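Local coordinates for protein diaminopimelate decarboxylase (Phaeodactylum tricornutum, PDB 7JPJ) that probably decarboxylates meso-diaminopimelate to lysine, the last step of lysine biosynthesis, as a pyridoxal 5'-phosphate-dependent dimeric enzyme, at residues Val144-Gly149 with Glu198-His203. Residues are numbered along the deposited sequence; the frame is centred on the assembly and turned at random.
Sequences VRVNPG and ERIHTH
Arg-145 and His-201 sit side by side on neighbouring parallel strands, 141-147 and 196-201, of the TIM-like barrel that forms the pyridoxal-binding domain. Three backbone hydrogen bonds join the strands. Val-144 N gives to Arg-199 O, and His-201 N gives to Val-144 O at 2.8 Å. Val-146 N donates to His-201 O. That same oxygen also receives a CA-H...O contact from Arg-145 CA.

The Arg-145 side chain can be followed along its partner strand. Arg-145 CB lies 3.9 Å from His-201 CB. Arg-145 CG is anti to the backbone N (chi1 173°) and passes His-201 O at 3.5 Å. Arg-145 CD runs past His-201 CD2 at 4.1 Å. With no kink before NE, the side chain extends far enough to bring the guanidinium to His-203, just beyond the strand. His-203 CB lies over one guanidinium face, near its rim, 3.3 Å from Arg-145 NH2. Arg-145 CZ and, more distantly, NH1 also come near His-203 CB. The His-203 ring is turned 65° from the guanidinium plane, so the two do not stack. His-203 ND1 is hydrogen-bonded to Gly-237 N. His-201 ND1 is hydrogen-bonded to Asn-234 O.

The Arg-145 and His-201 side chains lie on the face of the sheet towards the inside of the barrel. His-203 is close to a bound sulfate and to Lys-60, the predicted pyridoxal phosphate attachment site, which carries no cofactor in this structure. This is consistent with the pair of strands leading into the cofactor pocket.

Val-144 and Ile-200 lie on the other face. Ile-200 CD1 approaches Val-144 CB, and Ile-200 CG2 meets Val-146 CG2 at 4.1 Å. At the end of strand 141-147, Asn-147 OD1 accepts a hydrogen bond from Gly-149 N, an Asx turn. Within that turn, Pro-148 CG rests 3.6 Å from Thr-202 OG1.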
# COMPACT_ATOMS: atom_id res chain seq x y z
N VAL A 144 -24.70 -13.88 11.60
CA VAL A 144 -24.90 -13.95 10.15
C VAL A 144 -24.82 -12.54 9.59
O VAL A 144 -25.64 -11.68 9.94
CB VAL A 144 -26.25 -14.59 9.78
CG1 VAL A 144 -26.38 -14.72 8.28
CG2 VAL A 144 -26.40 -15.95 10.45
N ARG A 145 -23.84 -12.29 8.71
CA ARG A 145 -23.76 -11.02 8.01
C ARG A 145 -24.53 -11.10 6.70
O ARG A 145 -24.32 -12.02 5.90
CB ARG A 145 -22.30 -10.62 7.74
CG ARG A 145 -22.22 -9.38 6.85
CD ARG A 145 -20.88 -8.68 6.92
NE ARG A 145 -20.85 -7.54 6.00
CZ ARG A 145 -19.87 -6.63 5.95
NH1 ARG A 145 -18.84 -6.73 6.77
NH2 ARG A 145 -19.94 -5.63 5.08
N VAL A 146 -25.41 -10.13 6.48
CA VAL A 146 -26.30 -10.11 5.33
C VAL A 146 -25.90 -8.98 4.39
O VAL A 146 -25.60 -7.87 4.84
CB VAL A 146 -27.77 -9.95 5.77
CG1 VAL A 146 -28.70 -9.93 4.56
CG2 VAL A 146 -28.17 -11.06 6.73
N ASN A 147 -25.87 -9.28 3.09
CA ASN A 147 -25.84 -8.25 2.07
C ASN A 147 -27.29 -7.87 1.78
O ASN A 147 -28.00 -8.62 1.09
CB ASN A 147 -25.13 -8.74 0.80
CG ASN A 147 -24.98 -7.64 -0.25
OD1 ASN A 147 -25.64 -6.61 -0.20
ND2 ASN A 147 -24.10 -7.88 -1.22
N PRO A 148 -27.76 -6.72 2.27
CA PRO A 148 -29.19 -6.40 2.17
C PRO A 148 -29.69 -6.18 0.75
O PRO A 148 -30.89 -5.95 0.57
CB PRO A 148 -29.32 -5.10 2.99
CG PRO A 148 -28.06 -5.01 3.79
CD PRO A 148 -27.00 -5.67 2.96
N GLY A 149 -28.83 -6.26 -0.26
CA GLY A 149 -29.21 -5.96 -1.62
C GLY A 149 -28.98 -4.53 -2.04
O GLY A 149 -29.28 -4.18 -3.18
N GLU A 198 -28.22 -15.99 16.57
CA GLU A 198 -28.41 -15.05 17.67
C GLU A 198 -28.16 -13.60 17.29
O GLU A 198 -28.53 -12.71 18.05
CB GLU A 198 -27.50 -15.42 18.85
CG GLU A 198 -26.02 -15.10 18.62
CD GLU A 198 -25.18 -15.27 19.88
OE1 GLU A 198 -25.74 -15.58 20.95
OE2 GLU A 198 -23.94 -15.09 19.79
N ARG A 199 -27.55 -13.34 16.13
CA ARG A 199 -27.09 -12.00 15.81
C ARG A 199 -27.03 -11.82 14.30
O ARG A 199 -26.56 -12.71 13.58
CB ARG A 199 -25.72 -11.73 16.44
CG ARG A 199 -25.01 -10.48 15.95
CD ARG A 199 -23.65 -10.34 16.63
NE ARG A 199 -22.76 -11.45 16.31
CZ ARG A 199 -22.51 -12.47 17.12
NH1 ARG A 199 -23.09 -12.53 18.32
NH2 ARG A 199 -21.68 -13.44 16.75
N ILE A 200 -27.52 -10.68 13.83
CA ILE A 200 -27.45 -10.28 12.43
C ILE A 200 -26.44 -9.15 12.31
O ILE A 200 -26.36 -8.29 13.19
CB ILE A 200 -28.83 -9.86 11.89
CG1 ILE A 200 -29.82 -11.02 11.98
CG2 ILE A 200 -28.73 -9.38 10.44
CD1 ILE A 200 -29.50 -12.18 11.05
N HIS A 201 -25.66 -9.16 11.22
CA HIS A 201 -24.61 -8.18 10.99
C HIS A 201 -24.83 -7.52 9.64
O HIS A 201 -25.03 -8.20 8.63
CB HIS A 201 -23.23 -8.84 11.03
CG HIS A 201 -22.09 -7.87 11.05
ND1 HIS A 201 -22.27 -6.51 11.18
CD2 HIS A 201 -20.75 -8.06 10.97
CE1 HIS A 201 -21.10 -5.90 11.16
NE2 HIS A 201 -20.16 -6.83 11.04
N THR A 202 -24.80 -6.19 9.62
CA THR A 202 -24.92 -5.41 8.40
C THR A 202 -23.85 -4.33 8.40
O THR A 202 -23.28 -4.00 9.44
CB THR A 202 -26.32 -4.79 8.28
OG1 THR A 202 -26.52 -4.32 6.94
CG2 THR A 202 -26.45 -3.61 9.22
N HIS A 203 -23.57 -3.79 7.22
CA HIS A 203 -22.55 -2.76 7.08
C HIS A 203 -22.74 -2.00 5.77
O HIS A 203 -21.99 -2.21 4.82
CB HIS A 203 -21.15 -3.37 7.16
CG HIS A 203 -20.04 -2.36 7.15
ND1 HIS A 203 -19.79 -1.53 8.22
CD2 HIS A 203 -19.12 -2.05 6.21
CE1 HIS A 203 -18.76 -0.75 7.94
NE2 HIS A 203 -18.33 -1.05 6.72